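Local atomic coordinates of 5,10-methylenetetrahydromethanopterin reductase (Methanopyrus kandleri, PDB entry 1EZW), a protein that catalyses the reversible reduction of methylene-tetrahydromethanopterin to methyl-tetrahydromethanopterin with reduced coenzyme F420, a step of methanogenesis from carbon dioxide. Residues 43-48 with 74-79; 68-73 with 101-106. All blocks are in the same frame, centred on the assembly; numbering follows the deposited sequence. Where two conformers were deposited one is given.

Contact 1: 43-48 with 74-79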
loop_
_atom_site.group_PDB
_atom_site.type_symbol
_atom_site.label_atom_id
_atom_site.label_comp_id
_atom_site.label_asym_id
_atom_site.label_seq_id
_atom_site.Cartn_x
_atom_site.Cartn_y
_atom_site.Cartn_z
ATOM N N TYR A 43 3.035 -18.039 4.960
ATOM C CA TYR A 43 3.389 -16.963 4.029
ATOM C C TYR A 43 4.756 -16.406 4.487
ATOM O O TYR A 43 5.133 -16.463 5.660
ATOM C CB TYR A 43 2.296 -15.894 4.004
ATOM C CG TYR A 43 1.038 -16.368 3.336
ATOM C CD1 TYR A 43 -0.082 -16.737 4.090
ATOM C CD2 TYR A 43 0.979 -16.455 1.927
ATOM C CE1 TYR A 43 -1.265 -17.188 3.454
ATOM C CE2 TYR A 43 -0.168 -16.889 1.285
ATOM C CZ TYR A 43 -1.285 -17.256 2.054
ATOM O OH TYR A 43 -2.413 -17.686 1.400
ATOM N N SER A 44 5.521 -15.885 3.546
ATOM C CA SER A 44 6.875 -15.462 3.856
ATOM C C SER A 44 6.893 -14.203 4.663
ATOM O O SER A 44 6.074 -13.313 4.466
ATOM C CB SER A 44 7.678 -15.291 2.572
ATOM O OG SER A 44 7.224 -14.179 1.823
ATOM N N TYR A 45 7.845 -14.139 5.586
ATOM C CA TYR A 45 7.911 -12.992 6.482
ATOM C C TYR A 45 8.162 -11.705 5.715
ATOM O O TYR A 45 7.617 -10.668 6.101
ATOM C CB TYR A 45 8.942 -13.195 7.622
ATOM C CG TYR A 45 10.414 -12.947 7.295
ATOM C CD1 TYR A 45 10.932 -11.641 7.129
ATOM C CD2 TYR A 45 11.281 -14.016 7.174
ATOM C CE1 TYR A 45 12.246 -11.423 6.862
ATOM C CE2 TYR A 45 12.640 -13.813 6.904
ATOM C CZ TYR A 45 13.109 -12.524 6.754
ATOM O OH TYR A 45 14.418 -12.296 6.513
ATOM N N MET A 46 8.966 -11.736 4.651
ATOM C CA MET A 46 9.236 -10.533 3.882
ATOM C C MET A 46 7.966 -10.039 3.195
ATOM O O MET A 46 7.705 -8.834 3.178
ATOM C CB MET A 46 10.331 -10.772 2.821
ATOM C CG MET A 46 11.723 -10.406 3.283
ATOM S SD MET A 46 11.812 -8.738 3.982
ATOM C CE MET A 46 11.787 -7.516 2.612
ATOM N N GLY A 47 7.165 -10.937 2.651
ATOM C CA GLY A 47 5.939 -10.469 1.998
ATOM C C GLY A 47 4.947 -9.897 3.000
ATOM O O GLY A 47 4.409 -8.798 2.798
ATOM N N VAL A 48 4.704 -10.646 4.083
ATOM C CA VAL A 48 3.764 -10.230 5.104
ATOM C C VAL A 48 4.249 -8.950 5.810
ATOM O O VAL A 48 3.455 -8.035 6.040
ATOM C CB VAL A 48 3.564 -11.376 6.133
ATOM C CG1 VAL A 48 2.671 -10.904 7.306
ATOM C CG2 VAL A 48 2.925 -12.566 5.427
ATOM N N LEU A 74 23.712 -12.876 3.785
ATOM C CA LEU A 74 23.718 -11.632 3.029
ATOM C C LEU A 74 22.302 -11.395 2.486
ATOM O O LEU A 74 21.914 -10.253 2.290
ATOM C CB LEU A 74 24.711 -11.690 1.849
ATOM C CG LEU A 74 26.176 -11.551 2.301
ATOM C CD1 LEU A 74 27.114 -11.860 1.089
ATOM C CD2 LEU A 74 26.436 -10.109 2.820
ATOM N N ILE A 75 21.569 -12.478 2.214
ATOM C CA ILE A 75 20.169 -12.336 1.771
ATOM C C ILE A 75 19.318 -11.859 2.981
ATOM O O ILE A 75 18.457 -10.971 2.849
ATOM C CB ILE A 75 19.647 -13.644 1.208
ATOM C CG1 ILE A 75 20.348 -13.920 -0.138
ATOM C CG2 ILE A 75 18.119 -13.593 1.038
ATOM C CD1 ILE A 75 20.072 -12.839 -1.197
ATOM N N THR A 76 19.540 -12.442 4.154
ATOM C CA THR A 76 18.808 -11.960 5.329
ATOM C C THR A 76 19.138 -10.468 5.559
ATOM O O THR A 76 18.243 -9.666 5.827
ATOM C CB THR A 76 19.192 -12.809 6.574
ATOM O OG1 THR A 76 18.699 -14.141 6.390
ATOM C CG2 THR A 76 18.581 -12.187 7.845
ATOM N N ALA A 77 20.424 -10.072 5.446
ATOM C CA ALA A 77 20.789 -8.667 5.624
ATOM C C ALA A 77 19.997 -7.767 4.641
ATOM O O ALA A 77 19.465 -6.715 5.020
ATOM C CB ALA A 77 22.300 -8.478 5.408
ATOM N N SER A 78 20.015 -8.153 3.365
ATOM C CA SER A 78 19.267 -7.411 2.362
ATOM C C SER A 78 17.780 -7.293 2.758
ATOM O O SER A 78 17.206 -6.178 2.663
ATOM C CB SER A 78 19.379 -8.122 0.994
ATOM O OG SER A 78 18.577 -7.445 0.010
ATOM N N ASN A 79 17.155 -8.410 3.174
ATOM C CA ASN A 79 15.734 -8.380 3.605
ATOM C C ASN A 79 15.537 -7.336 4.699
ATOM O O ASN A 79 14.639 -6.497 4.608
ATOM C CB ASN A 79 15.267 -9.711 4.176
ATOM C CG ASN A 79 15.135 -10.756 3.138
ATOM O OD1 ASN A 79 15.122 -10.437 1.967
ATOM N ND2 ASN A 79 14.998 -12.024 3.548
HETATM O O HOH W 1 15.984 -14.320 6.902
#
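Asn79 meets both Tyr45 and Met46, and its amide is the centre of this contact. Asn79 ND2 donates a hydrogen bond to Tyr45 OH over 3.0 Å. The bond is fairly straight, 159° at the hydrogen, and the hydroxyl lies close to the amide plane. Ring and amide are nearly perpendicular, with 81° between their planes. The tyrosine takes a less usual course. Its CG lies between the backbone N and the carbonyl carbon (chi1 80°), and the ring extends across the gap so that only its hydroxyl end arrives at Asn79.

Met46 packs beside the amide. Its chain bends at chi2 and chi3, and three of its atoms touch the asparagine in turn. Met46 CG approaches the amide carbon CG of Asn79 at 3.4 Å. Met46 SD rests on Asn79 CB at 3.6 Å, and Met46 CE reaches the backbone O of Asn79 at 3.6 Å. The amide is held by one hydrogen bond to the hydroxyl, with Met46 CG against its carbon; SD and CE pack on the CB and backbone side of Asn79.

A water in the plane of the Tyr45 ring adds a second link. It sits 2.6 Å from Tyr45 OH and donates to Thr76 OG1 at 2.8 Å. The buried hydroxyl therefore has two polar partners.

Ser44 of a second subunit packs on both Met46 and Asn79, so the pair lies at the subunit interface. Within the chain, the contact joins the start of helix 45-54 to helix 73-86, which follow successive strands 33-36 and 60-63 of the TIM barrel. Helix 127-142 also packs on helix 73-86, at Thr76 and Ala77.

Contact 2: 68-73 with 101-106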
loop_
_atom_site.group_PDB
_atom_site.type_symbol
_atom_site.label_atom_id
_atom_site.label_comp_id
_atom_site.label_asym_id
_atom_site.label_seq_id
_atom_site.Cartn_x
_atom_site.Cartn_y
_atom_site.Cartn_z
ATOM N N PRO A 68 19.968 -18.645 10.679
ATOM C CA PRO A 68 21.156 -18.540 9.792
ATOM C C PRO A 68 21.231 -19.483 8.612
ATOM O O PRO A 68 22.098 -19.305 7.751
ATOM C CB PRO A 68 22.327 -18.905 10.733
ATOM C CG PRO A 68 21.736 -18.761 12.145
ATOM C CD PRO A 68 20.325 -19.247 11.985
ATOM N N TYR A 69 20.339 -20.466 8.567
ATOM C CA TYR A 69 20.467 -21.567 7.623
ATOM C C TYR A 69 19.689 -21.617 6.341
ATOM O O TYR A 69 20.214 -22.035 5.315
ATOM C CB TYR A 69 20.170 -22.885 8.362
ATOM C CG TYR A 69 20.945 -23.008 9.669
ATOM C CD1 TYR A 69 20.288 -22.864 10.897
ATOM C CD2 TYR A 69 22.344 -23.146 9.670
ATOM C CE1 TYR A 69 20.988 -22.851 12.094
ATOM C CE2 TYR A 69 23.073 -23.128 10.904
ATOM C CZ TYR A 69 22.371 -22.977 12.103
ATOM O OH TYR A 69 23.037 -22.957 13.339
ATOM N N THR A 70 18.414 -21.246 6.399
ATOM C CA THR A 70 17.596 -21.400 5.206
ATOM C C THR A 70 17.818 -20.324 4.150
ATOM O O THR A 70 17.265 -20.437 3.054
ATOM C CB THR A 70 16.117 -21.443 5.568
ATOM O OG1 THR A 70 15.772 -20.167 6.127
ATOM C CG2 THR A 70 15.814 -22.618 6.602
ATOM N N ARG A 71 18.574 -19.275 4.482
ATOM C CA ARG A 71 18.896 -18.213 3.506
ATOM C C ARG A 71 20.311 -17.788 3.835
ATOM O O ARG A 71 20.709 -17.792 4.997
ATOM C CB ARG A 71 18.020 -16.967 3.715
ATOM C CG ARG A 71 16.529 -17.228 3.552
ATOM C CD ARG A 71 15.815 -15.875 3.810
ATOM N NE ARG A 71 14.351 -15.993 3.804
ATOM C CZ ARG A 71 13.655 -16.539 4.801
ATOM N NH1 ARG A 71 12.327 -16.624 4.745
ATOM N NH2 ARG A 71 14.301 -17.008 5.860
ATOM N N HIS A 72 21.074 -17.378 2.824
ATOM C CA HIS A 72 22.421 -16.891 3.066
ATOM C C HIS A 72 22.312 -15.644 3.948
ATOM O O HIS A 72 21.388 -14.845 3.801
ATOM C CB HIS A 72 23.051 -16.525 1.717
ATOM C CG HIS A 72 24.529 -16.281 1.773
ATOM N ND1 HIS A 72 25.077 -15.143 2.317
ATOM C CD2 HIS A 72 25.573 -17.048 1.358
ATOM C CE1 HIS A 72 26.405 -15.217 2.243
ATOM N NE2 HIS A 72 26.727 -16.364 1.659
ATOM N N PRO A 73 23.227 -15.457 4.897
ATOM C CA PRO A 73 23.120 -14.270 5.731
ATOM C C PRO A 73 23.120 -12.936 4.992
ATOM O O PRO A 73 22.549 -11.971 5.492
ATOM C CB PRO A 73 24.288 -14.443 6.725
ATOM C CG PRO A 73 25.237 -15.306 6.009
ATOM C CD PRO A 73 24.333 -16.326 5.382
ATOM N N ALA A 101 10.744 -28.936 14.521
ATOM C CA ALA A 101 9.585 -29.367 13.744
ATOM C C ALA A 101 9.696 -28.896 12.308
ATOM O O ALA A 101 9.461 -29.665 11.369
ATOM C CB ALA A 101 8.284 -28.853 14.390
ATOM N N THR A 102 10.091 -27.639 12.143
ATOM C CA THR A 102 10.199 -27.096 10.784
ATOM C C THR A 102 11.407 -27.630 10.020
ATOM O O THR A 102 11.275 -28.004 8.848
ATOM C CB THR A 102 10.224 -25.546 10.808
ATOM O OG1 THR A 102 9.102 -25.079 11.574
ATOM C CG2 THR A 102 10.085 -24.988 9.365
ATOM N N PHE A 103 12.576 -27.683 10.659
ATOM C CA PHE A 103 13.754 -28.214 9.972
ATOM C C PHE A 103 13.569 -29.679 9.579
ATOM O O PHE A 103 13.944 -30.075 8.473
ATOM C CB PHE A 103 15.011 -27.988 10.817
ATOM C CG PHE A 103 15.635 -26.632 10.614
ATOM C CD1 PHE A 103 14.844 -25.497 10.351
ATOM C CD2 PHE A 103 17.011 -26.472 10.711
ATOM C CE1 PHE A 103 15.426 -24.237 10.195
ATOM C CE2 PHE A 103 17.603 -25.218 10.551
ATOM C CZ PHE A 103 16.812 -24.095 10.294
ATOM N N ASP A 104 12.930 -30.490 10.435
ATOM C CA ASP A 104 12.709 -31.880 10.019
ATOM C C ASP A 104 11.878 -31.935 8.722
ATOM O O ASP A 104 12.181 -32.715 7.790
ATOM C CB ASP A 104 11.993 -32.687 11.125
ATOM C CG ASP A 104 12.905 -32.996 12.313
ATOM O OD1 ASP A 104 14.136 -32.907 12.171
ATOM O OD2 ASP A 104 12.376 -33.356 13.395
ATOM N N LYS A 105 10.845 -31.093 8.655
ATOM C CA LYS A 105 9.992 -31.070 7.476
ATOM C C LYS A 105 10.809 -30.645 6.261
ATOM O O LYS A 105 10.631 -31.196 5.196
ATOM C CB LYS A 105 8.818 -30.089 7.647
ATOM C CG LYS A 105 7.727 -30.544 8.635
ATOM C CD LYS A 105 6.771 -29.372 8.852
ATOM C CE LYS A 105 5.705 -29.634 9.911
ATOM N NZ LYS A 105 5.001 -28.321 10.160
ATOM N N MET A 106 11.693 -29.664 6.430
ATOM C CA MET A 106 12.492 -29.172 5.304
ATOM C C MET A 106 13.559 -30.149 4.846
ATOM O O MET A 106 13.987 -30.079 3.699
ATOM C CB MET A 106 13.177 -27.858 5.667
ATOM C CG MET A 106 12.201 -26.750 6.002
ATOM S SD MET A 106 13.014 -25.180 6.312
ATOM C CE MET A 106 13.294 -24.635 4.557
#
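Thr70 and Phe103 are the nearest pair by CA atoms, 9.2 Å apart, so side chains alone bridge the gap between the loop 68-73 and helix 100-106. In this TIM barrel the loop leads from strand 60-63 into helix 73-86, and the helix follows strand 93-95. Both are thus parts of neighbouring beta-alpha units. No hydrogen bond crosses the contact.

The Phe103 side chain is directed toward the loop, and its ring meets two residues. Tyr69 CD1 lies at the edge of the phenylalanine ring, in its plane, 3.6 Å from Phe103 CE2. The planes stand 85° apart and the centroids 6.0 Å apart. Even so, the rings meet rim to rim, with neither over the face of the other, so this is not a T-shaped stack. On the CE1 side, the methyl CG2 of Thr70 comes within 4.0 Å of Phe103 CE1. Replacing Phe103 with an alanine would probably leave a gap between loop and helix, with the Tyr69 rim and the Thr70 methyl losing their shared partner.

Pro68 CB sits over the centre of one face of the Tyr69 ring, and Pro127 and Ala130 of helix 127-142 also touch this tyrosine. Met106 is shared with a second subunit, where it packs on His72 of that chain.

Met106 also closes on Thr70 from one helical turn beyond Phe103. Its chain is extended at chi2 (-176°) and turns only at chi3 (80°), which brings both SD and CE of Met106 to 3.8 Å from Thr70 CG2.

Overall arrangement
Contacts 1 and 2 have centres about 13 Å apart, and their segments alternate along the chain. Arg71 joins them. It belongs to the loop of contact 2, yet its side chain runs along contact 1. Arg71 NH1 lies 3.6 Å from Tyr45 CE2, and Arg71 CD is 3.9 Å from Asn79 ND2. Its NH2 forms a salt bridge with Asp38. Segment 68-73 runs straight on into 74-79. Both contacts are buried and touch the second subunit. The loops after strands 60-63 and 93-95 probably lie near the active site, at the C-terminal end of the barrel as in other TIM barrels, but no coenzyme is bound here. The magnesium ion, at Thr56 and Ser57, belongs to neither contact.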